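PDB 6PV5: putative O-GlcNAcase nagJ from Clostridium perfringens, which probably acts as a hexosaminidase of glycoside hydrolase family 84, this chain being the catalytic region and its neighbouring domains from a longer protein. Local coordinates for residues D269-G274 and E278-A283; T449-D454 and V460-E465; K466-A471 and I485-S490. All blocks are in the same frame, centred on the assembly; numbering follows the deposited sequence. Where two conformers were deposited one is given.

Following the chain from the N terminus, the contacts come in series, none nested in or crossing another. Interaction 1 closes the short loop after barrel strand 259-264 onto the start of helix 274-294. Interaction 2 comes after the last barrel strand, 431-436, and folds the loop at 460-465 back on helix 446-457. Interaction 3 follows at once on the same helix 464-476 and reaches helix 480-487, where the barrel passes to the long helices beyond. Interactions 2 and 3 have centres about 12 Å apart and touch through Asp454 and Ser467. Interaction 1 lies on the far side of the chain's centre, about 49 Å from interaction 3, centre to centre.

Interaction 1. Residues D269-G274 and E278-A283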
loop_
_atom_site.group_PDB
_atom_site.type_symbol
_atom_site.label_atom_id
_atom_site.label_comp_id
_atom_site.label_asym_id
_atom_site.label_seq_id
_atom_site.Cartn_x
_atom_site.Cartn_y
_atom_site.Cartn_z
ATOM N N ASP A 269 -8.295 15.520 -25.287
ATOM C CA ASP A 269 -8.457 16.011 -26.652
ATOM C C ASP A 269 -8.804 14.918 -27.668
ATOM O O ASP A 269 -9.048 15.240 -28.832
ATOM C CB ASP A 269 -7.251 16.845 -27.094
ATOM C CG ASP A 269 -5.989 16.036 -27.345
ATOM O OD1 ASP A 269 -6.009 14.794 -27.149
ATOM O OD2 ASP A 269 -4.998 16.652 -27.765
ATOM N N ILE A 270 -8.828 13.645 -27.245
ATOM C CA ILE A 270 -9.086 12.543 -28.159
ATOM C C ILE A 270 -10.368 12.813 -28.950
ATOM O O ILE A 270 -11.316 13.423 -28.452
ATOM C CB ILE A 270 -9.092 11.176 -27.442
ATOM C CG1 ILE A 270 -9.057 10.011 -28.436
ATOM C CG2 ILE A 270 -10.259 11.062 -26.468
ATOM C CD1 ILE A 270 -8.650 8.680 -27.842
ATOM N N LYS A 271 -10.355 12.392 -30.219
ATOM C CA LYS A 271 -11.516 12.478 -31.087
ATOM C C LYS A 271 -12.087 11.074 -31.299
ATOM O O LYS A 271 -11.364 10.077 -31.301
ATOM C CB LYS A 271 -11.167 13.248 -32.368
ATOM C CG LYS A 271 -11.276 14.770 -32.288
ATOM C CD LYS A 271 -12.706 15.243 -32.060
ATOM C CE LYS A 271 -12.967 16.671 -32.492
ATOM N NZ LYS A 271 -12.140 17.642 -31.738
ATOM N N PHE A 272 -13.411 11.005 -31.426
ATOM C CA PHE A 272 -14.103 9.738 -31.571
ATOM C C PHE A 272 -14.728 9.678 -32.963
ATOM O O PHE A 272 -14.837 8.607 -33.555
ATOM C CB PHE A 272 -15.183 9.602 -30.494
ATOM C CG PHE A 272 -14.709 9.681 -29.062
ATOM C CD1 PHE A 272 -14.104 8.595 -28.442
ATOM C CD2 PHE A 272 -14.904 10.834 -28.312
ATOM C CE1 PHE A 272 -13.692 8.668 -27.117
ATOM C CE2 PHE A 272 -14.503 10.904 -26.983
ATOM C CZ PHE A 272 -13.888 9.827 -26.393
ATOM N N GLU A 273 -15.086 10.861 -33.478
ATOM C CA GLU A 273 -15.943 11.035 -34.639
ATOM C C GLU A 273 -15.108 11.163 -35.920
ATOM O O GLU A 273 -14.188 11.980 -36.004
ATOM C CB GLU A 273 -16.867 12.241 -34.404
ATOM C CG GLU A 273 -16.153 13.529 -33.971
ATOM C CD GLU A 273 -15.925 13.797 -32.486
ATOM O OE1 GLU A 273 -15.396 12.912 -31.794
ATOM O OE2 GLU A 273 -16.260 14.906 -32.028
ATOM N N GLY A 274 -15.434 10.316 -36.907
ATOM C CA GLY A 274 -15.033 10.509 -38.295
ATOM C C GLY A 274 -13.555 10.226 -38.564
ATOM O O GLY A 274 -12.989 9.261 -38.050
ATOM N N GLU A 278 -10.423 8.052 -36.461
ATOM C CA GLU A 278 -9.582 6.988 -36.979
ATOM C C GLU A 278 -8.106 7.324 -36.786
ATOM O O GLU A 278 -7.310 6.430 -36.493
ATOM C CB GLU A 278 -9.917 6.677 -38.440
ATOM C CG GLU A 278 -11.114 5.759 -38.611
ATOM C CD GLU A 278 -11.126 4.499 -37.761
ATOM O OE1 GLU A 278 -10.163 3.714 -37.839
ATOM O OE2 GLU A 278 -12.100 4.309 -37.016
ATOM N N ALA A 279 -7.747 8.604 -36.962
ATOM C CA ALA A 279 -6.367 9.053 -36.770
ATOM C C ALA A 279 -5.953 8.886 -35.307
ATOM O O ALA A 279 -4.930 8.256 -35.008
ATOM C CB ALA A 279 -6.209 10.487 -37.230
ATOM N N ASP A 280 -6.781 9.432 -34.403
ATOM C CA ASP A 280 -6.539 9.343 -32.968
ATOM C C ASP A 280 -6.426 7.883 -32.552
ATOM O O ASP A 280 -5.520 7.539 -31.800
ATOM C CB ASP A 280 -7.535 10.177 -32.161
ATOM C CG ASP A 280 -7.098 11.626 -32.050
ATOM O OD1 ASP A 280 -5.900 11.894 -32.300
ATOM O OD2 ASP A 280 -7.950 12.479 -31.726
ATOM N N PHE A 281 -7.290 7.016 -33.105
ATOM C CA PHE A 281 -7.194 5.597 -32.789
ATOM C C PHE A 281 -5.873 4.992 -33.270
ATOM O O PHE A 281 -5.314 4.111 -32.608
ATOM C CB PHE A 281 -8.426 4.798 -33.247
ATOM C CG PHE A 281 -8.428 3.426 -32.624
ATOM C CD1 PHE A 281 -7.750 2.376 -33.219
ATOM C CD2 PHE A 281 -9.007 3.215 -31.378
ATOM C CE1 PHE A 281 -7.685 1.131 -32.609
ATOM C CE2 PHE A 281 -8.937 1.973 -30.764
ATOM C CZ PHE A 281 -8.264 0.938 -31.373
ATOM N N LYS A 282 -5.389 5.421 -34.448
ATOM C CA LYS A 282 -4.131 4.899 -34.981
ATOM C C LYS A 282 -2.970 5.381 -34.110
ATOM O O LYS A 282 -2.072 4.610 -33.759
ATOM C CB LYS A 282 -3.967 5.273 -36.462
ATOM N N ALA A 283 -3.024 6.665 -33.734
ATOM C CA ALA A 283 -2.091 7.246 -32.777
ATOM C C ALA A 283 -1.992 6.362 -31.531
ATOM O O ALA A 283 -0.888 5.996 -31.119
ATOM C CB ALA A 283 -2.516 8.658 -32.448
#
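Asp280, in the first turns of helix 274-294, turns its carboxylate onto the backbone of Lys271 in the loop that leads out of the third strand of a (beta/alpha)8 barrel. Its OD2 accepts a bond from Lys271 N over 2.8 Å, somewhat bent (N-H...O 141°). The N-H comes to the anti side of that oxygen, 19° out of the carboxylate plane. The other oxygen, OD1, makes a salt bridge with Arg235, which also pairs with Asp269. One guanidinium thus serves two carboxylates whose nearest oxygens, Asp269 OD1 and Asp280 OD2, stand 5.5 Å apart, and it would be expected to ease their mutual repulsion.

The side chains of Ile270 and Asp280 run past each other in opposite directions, and CG1 of Ile270 lies 4.0 Å from CB of Asp280. Ile270 also packs on Trp234 and Trp303, so its side chain is buried. Lys271 lays its CB against Asp280 OD2 at 3.4 Å, but the chain bends off at chi2, and NZ ends 6.6 Å from that oxygen, too far for a salt bridge.

Half a turn earlier in the helix, Glu278 OE2 makes a salt bridge with Arg320, which also makes a cation-pi contact with Phe281. Glu278 N donates to Gly274 O, four residues earlier, over 3.3 Å, a bond of the helical i to i+4 spacing.

Interaction 2. Residues T449-D454 and V460-E465; sequences TLTGAD and VSYEAE
Asp454 of helix 446-457 and Tyr462, in the loop just ahead of helix 464-476, bring their CA atoms to 6.8 Å of each other as the chain doubles back on the helix it has just left. Tyr462 carries the contact. With CG anti to the backbone N (chi1 177°), its ring lies along the helix, the CD1-CE1 edge toward Asp454 and the OH end by Thr451. The carboxylate of Asp454 meets the ring at its edge, OD2 being 3.6 Å from CD1 of Tyr462 and close to the ring plane, with the two planes 63° apart. The backbone O of Thr451 comes obliquely to within 3.4 Å of Tyr462 CE1, and Thr451 CB lies 3.6 Å from the phenolic OH. That OH bonds to Ile420 O, while Thr451 OG1 binds Ser448 O and Ile420 N, so both polar ends are satisfied beyond the pair.

Asp454 OD2 also takes a bond from a water over 3.3 Å; the same water accepts from Glu463 N at 2.9 Å, bridging the helix to Glu463, at the N-cap position of helix 464-476. Ser467 OG gives OD2 a further partner, and OD1 binds Thr45 N near the N terminus. The contact is a buried packing of a connecting loop on the helix before it, joining helices 446-457 and 464-476 after the eighth strand of the (beta/alpha)8 barrel.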
loop_
_atom_site.group_PDB
_atom_site.type_symbol
_atom_site.label_atom_id
_atom_site.label_comp_id
_atom_site.label_asym_id
_atom_site.label_seq_id
_atom_site.Cartn_x
_atom_site.Cartn_y
_atom_site.Cartn_z
ATOM N N THR A 449 1.357 1.752 2.789
ATOM C CA THR A 449 1.460 0.890 1.623
ATOM C C THR A 449 1.692 -0.576 2.015
ATOM O O THR A 449 1.129 -1.477 1.391
ATOM C CB THR A 449 2.505 1.391 0.623
ATOM O OG1 THR A 449 2.195 2.748 0.319
ATOM C CG2 THR A 449 2.456 0.624 -0.679
ATOM N N LEU A 450 2.523 -0.819 3.029
ATOM C CA LEU A 450 2.810 -2.186 3.429
ATOM C C LEU A 450 1.582 -2.824 4.078
ATOM O O LEU A 450 1.383 -4.031 3.929
ATOM C CB LEU A 450 3.991 -2.220 4.403
ATOM C CG LEU A 450 5.365 -1.974 3.786
ATOM C CD1 LEU A 450 6.391 -1.755 4.885
ATOM C CD2 LEU A 450 5.774 -3.151 2.902
ATOM N N THR A 451 0.792 -2.042 4.833
ATOM C CA THR A 451 -0.428 -2.600 5.404
ATOM C C THR A 451 -1.361 -2.947 4.247
ATOM O O THR A 451 -2.101 -3.925 4.329
ATOM C CB THR A 451 -1.076 -1.723 6.493
ATOM O OG1 THR A 451 -1.540 -0.506 5.907
ATOM C CG2 THR A 451 -0.161 -1.403 7.658
ATOM N N GLY A 452 -1.289 -2.138 3.182
ATOM C CA GLY A 452 -2.012 -2.391 1.948
ATOM C C GLY A 452 -1.580 -3.705 1.281
ATOM O O GLY A 452 -2.413 -4.417 0.719
ATOM N N ALA A 453 -0.274 -4.009 1.337
ATOM C CA ALA A 453 0.262 -5.265 0.813
ATOM C C ALA A 453 -0.320 -6.446 1.587
ATOM O O ALA A 453 -0.603 -7.490 1.006
ATOM C CB ALA A 453 1.771 -5.284 0.890
ATOM N N ASP A 454 -0.457 -6.265 2.902
ATOM C CA ASP A 454 -0.916 -7.303 3.808
ATOM C C ASP A 454 -2.405 -7.579 3.572
ATOM O O ASP A 454 -2.842 -8.733 3.558
ATOM C CB ASP A 454 -0.567 -6.927 5.249
ATOM C CG ASP A 454 -0.847 -8.010 6.274
ATOM O OD1 ASP A 454 -0.657 -9.191 5.946
ATOM O OD2 ASP A 454 -1.250 -7.662 7.396
ATOM N N VAL A 460 -8.794 -11.688 4.462
ATOM C CA VAL A 460 -9.567 -12.432 5.439
ATOM C C VAL A 460 -8.946 -12.316 6.829
ATOM O O VAL A 460 -9.660 -12.102 7.805
ATOM C CB VAL A 460 -9.764 -13.888 4.971
ATOM C CG1 VAL A 460 -9.890 -14.879 6.123
ATOM C CG2 VAL A 460 -10.952 -13.975 4.026
ATOM N N SER A 461 -7.624 -12.457 6.939
ATOM C CA SER A 461 -7.062 -12.431 8.284
ATOM C C SER A 461 -6.501 -11.049 8.667
ATOM O O SER A 461 -6.040 -10.864 9.789
ATOM C CB SER A 461 -6.066 -13.539 8.490
ATOM O OG SER A 461 -5.004 -13.433 7.555
ATOM N N TYR A 462 -6.591 -10.063 7.763
ATOM C CA TYR A 462 -6.019 -8.740 8.004
ATOM C C TYR A 462 -6.639 -8.102 9.237
ATOM O O TYR A 462 -7.847 -7.917 9.272
ATOM C CB TYR A 462 -6.323 -7.797 6.840
ATOM C CG TYR A 462 -5.827 -6.375 7.009
ATOM C CD1 TYR A 462 -4.480 -6.066 6.835
ATOM C CD2 TYR A 462 -6.706 -5.343 7.325
ATOM C CE1 TYR A 462 -4.012 -4.763 6.952
ATOM C CE2 TYR A 462 -6.262 -4.033 7.445
ATOM C CZ TYR A 462 -4.911 -3.754 7.262
ATOM O OH TYR A 462 -4.458 -2.490 7.378
ATOM N N GLU A 463 -5.798 -7.748 10.214
ATOM C CA GLU A 463 -6.194 -6.877 11.316
ATOM C C GLU A 463 -5.328 -5.620 11.282
ATOM O O GLU A 463 -4.099 -5.719 11.315
ATOM C CB GLU A 463 -5.982 -7.558 12.665
ATOM C CG GLU A 463 -6.871 -8.762 12.894
ATOM C CD GLU A 463 -6.487 -9.487 14.170
ATOM O OE1 GLU A 463 -6.589 -8.863 15.251
ATOM O OE2 GLU A 463 -6.040 -10.656 14.081
ATOM N N ALA A 464 -5.990 -4.460 11.198
ATOM C CA ALA A 464 -5.350 -3.192 10.876
ATOM C C ALA A 464 -4.229 -2.892 11.868
ATOM O O ALA A 464 -3.107 -2.626 11.463
ATOM C CB ALA A 464 -6.369 -2.076 10.836
ATOM N N GLU A 465 -4.521 -3.010 13.165
ATOM C CA GLU A 465 -3.612 -2.541 14.198
ATOM C C GLU A 465 -2.393 -3.447 14.285
ATOM O O GLU A 465 -1.272 -2.964 14.443
ATOM C CB GLU A 465 -4.302 -2.482 15.562
ATOM C CG GLU A 465 -3.628 -1.495 16.504
ATOM C CD GLU A 465 -4.142 -0.063 16.407
ATOM O OE1 GLU A 465 -4.976 0.219 15.508
ATOM O OE2 GLU A 465 -3.727 0.772 17.250
HETATM O O HOH W 1 -3.066 -8.580 9.955
#

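Interaction 3. Residues K466-A471 and I485-S490; sequences KSWDKA and IFANHS. With EDO (1,2-ethanediol), chain C.
Trp468 spans almost the whole gap by itself: its CA is 10.0 Å from that of Ala487, the closest CA pair across the two segments, and only the far rim of the indole reaches the other segment. A chi1 of -168° swings the indole straight out from helix 464-476. Its six-membered ring then meets the end of helix 480-487 edge on. CH2 lies 3.7 Å from CA of Asn488, which sits at the ring edge in the indole plane, and Ala487 C is also in that plane. The methyl of Ala487 comes in obliquely, with CB 3.7 Å from CZ2 of Trp468. The contact is thus apolar and small. On the pyrrole part of the indole, NE1 bonds to Leu417 O, which should fix the rotation of the ring.

The chain receiving the indole makes a type I turn from Ala487 to Ser490, closed by Ser490 N donating to Ala487 O over 2.9 Å. Asn488 directs its OD1 to Arg497, and His489 its NE2 to Glu530, so the polar groups of the turn face other partners. Against Asp469, a 1,2-ethanediol, probably from the crystallisation liquor, gives a 2.7 Å bond from O1 to Asp469 O and is also bonded to Glu481. Asp469 itself forms a salt bridge with Lys484, a second link between the two helices.

Around the contact, Trp468 packs on Pro419 and on Ile447 of helix 446-457, whereas Phe486 and His489 turn to Phe561 of helix 548-579 in edge-to-face pairs. The contact thus joins helices 446-457 and 464-476, through Trp468, to helix 480-487, whose Phe486 and following His489 pack on helices 548-579 and 521-544.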
loop_
_atom_site.group_PDB
_atom_site.type_symbol
_atom_site.label_atom_id
_atom_site.label_comp_id
_atom_site.label_asym_id
_atom_site.label_seq_id
_atom_site.Cartn_x
_atom_site.Cartn_y
_atom_site.Cartn_z
ATOM N N LYS A 466 -2.620 -4.764 14.194
ATOM C CA LYS A 466 -1.529 -5.720 14.255
ATOM C C LYS A 466 -0.682 -5.593 12.984
ATOM O O LYS A 466 0.539 -5.709 13.016
ATOM C CB LYS A 466 -2.069 -7.124 14.561
ATOM N N SER A 467 -1.339 -5.362 11.851
ATOM C CA SER A 467 -0.644 -5.169 10.589
ATOM C C SER A 467 0.226 -3.908 10.655
ATOM O O SER A 467 1.370 -3.932 10.234
ATOM C CB SER A 467 -1.641 -5.070 9.470
ATOM O OG SER A 467 -0.980 -5.031 8.220
ATOM N N TRP A 468 -0.336 -2.814 11.193
ATOM C CA TRP A 468 0.360 -1.545 11.362
ATOM C C TRP A 468 1.627 -1.729 12.193
ATOM O O TRP A 468 2.684 -1.227 11.836
ATOM C CB TRP A 468 -0.600 -0.571 12.042
ATOM C CG TRP A 468 -0.184 0.864 12.053
ATOM C CD1 TRP A 468 0.418 1.582 11.056
ATOM C CD2 TRP A 468 -0.466 1.784 13.119
ATOM N NE1 TRP A 468 0.556 2.886 11.453
ATOM C CE2 TRP A 468 0.015 3.042 12.706
ATOM C CE3 TRP A 468 -1.118 1.668 14.359
ATOM C CZ2 TRP A 468 -0.114 4.174 13.515
ATOM C CZ3 TRP A 468 -1.220 2.779 15.174
ATOM C CH2 TRP A 468 -0.735 4.021 14.740
ATOM N N ASP A 469 1.519 -2.474 13.297
ATOM C CA ASP A 469 2.687 -2.763 14.119
ATOM C C ASP A 469 3.819 -3.370 13.292
ATOM O O ASP A 469 4.971 -2.969 13.467
ATOM C CB ASP A 469 2.365 -3.599 15.364
ATOM C CG ASP A 469 1.487 -2.880 16.373
ATOM O OD1 ASP A 469 1.475 -1.627 16.367
ATOM O OD2 ASP A 469 0.813 -3.581 17.163
ATOM N N LYS A 470 3.499 -4.344 12.424
ATOM C CA LYS A 470 4.530 -5.029 11.656
ATOM C C LYS A 470 5.125 -4.095 10.611
ATOM O O LYS A 470 6.320 -4.160 10.342
ATOM C CB LYS A 470 4.004 -6.251 10.892
ATOM C CG LYS A 470 3.587 -7.428 11.767
ATOM C CD LYS A 470 4.758 -8.223 12.321
ATOM C CE LYS A 470 4.318 -9.359 13.223
ATOM N NZ LYS A 470 3.043 -9.954 12.751
ATOM N N ALA A 471 4.287 -3.273 9.982
ATOM C CA ALA A 471 4.809 -2.370 8.964
ATOM C C ALA A 471 5.745 -1.332 9.590
ATOM O O ALA A 471 6.757 -0.967 8.996
ATOM C CB ALA A 471 3.679 -1.706 8.214
ATOM N N ILE A 485 4.338 5.892 18.598
ATOM C CA ILE A 485 3.902 7.004 19.436
ATOM C C ILE A 485 3.650 8.245 18.577
ATOM O O ILE A 485 2.657 8.943 18.778
ATOM C CB ILE A 485 4.884 7.268 20.601
ATOM C CG1 ILE A 485 4.883 6.112 21.614
ATOM C CG2 ILE A 485 4.561 8.601 21.261
ATOM C CD1 ILE A 485 6.077 6.097 22.573
ATOM N N PHE A 486 4.530 8.501 17.598
ATOM C CA PHE A 486 4.367 9.630 16.686
ATOM C C PHE A 486 3.237 9.355 15.686
ATOM O O PHE A 486 2.335 10.179 15.494
ATOM C CB PHE A 486 5.716 9.860 15.981
ATOM C CG PHE A 486 5.710 10.853 14.848
ATOM C CD1 PHE A 486 5.646 12.217 15.104
ATOM C CD2 PHE A 486 5.806 10.426 13.529
ATOM C CE1 PHE A 486 5.663 13.138 14.058
ATOM C CE2 PHE A 486 5.812 11.340 12.483
ATOM C CZ PHE A 486 5.748 12.699 12.749
ATOM N N ALA A 487 3.301 8.186 15.032
ATOM C CA ALA A 487 2.361 7.853 13.964
ATOM C C ALA A 487 0.922 7.783 14.487
ATOM O O ALA A 487 -0.021 8.082 13.758
ATOM C CB ALA A 487 2.771 6.552 13.314
ATOM N N ASN A 488 0.760 7.423 15.760
ATOM C CA ASN A 488 -0.552 7.377 16.402
ATOM C C ASN A 488 -1.314 8.690 16.243
ATOM O O ASN A 488 -2.551 8.688 16.186
ATOM C CB ASN A 488 -0.428 6.899 17.855
ATOM C CG ASN A 488 -1.723 6.844 18.643
ATOM O OD1 ASN A 488 -2.745 6.347 18.174
ATOM N ND2 ASN A 488 -1.683 7.349 19.866
ATOM N N HIS A 489 -0.590 9.813 16.129
ATOM C CA HIS A 489 -1.264 11.103 16.060
ATOM C C HIS A 489 -1.401 11.584 14.619
ATOM O O HIS A 489 -1.703 12.747 14.388
ATOM C CB HIS A 489 -0.514 12.150 16.894
ATOM C CG HIS A 489 -0.541 11.891 18.361
ATOM N ND1 HIS A 489 -1.435 12.515 19.188
ATOM C CD2 HIS A 489 0.193 11.064 19.140
ATOM C CE1 HIS A 489 -1.244 12.108 20.433
ATOM N NE2 HIS A 489 -0.259 11.212 20.428
ATOM N N SER A 490 -1.193 10.693 13.645
ATOM C CA SER A 490 -1.112 11.129 12.255
ATOM C C SER A 490 -1.703 10.079 11.305
ATOM O O SER A 490 -1.027 9.669 10.349
ATOM C CB SER A 490 0.347 11.353 11.896
ATOM O OG SER A 490 0.446 12.274 10.818
HETATM C C1 EDO C . 5.267 -0.997 16.328
HETATM O O1 EDO C . 5.997 -2.118 15.843
HETATM C C2 EDO C . 4.833 -1.098 17.748
HETATM O O2 EDO C . 5.719 -1.840 18.576
#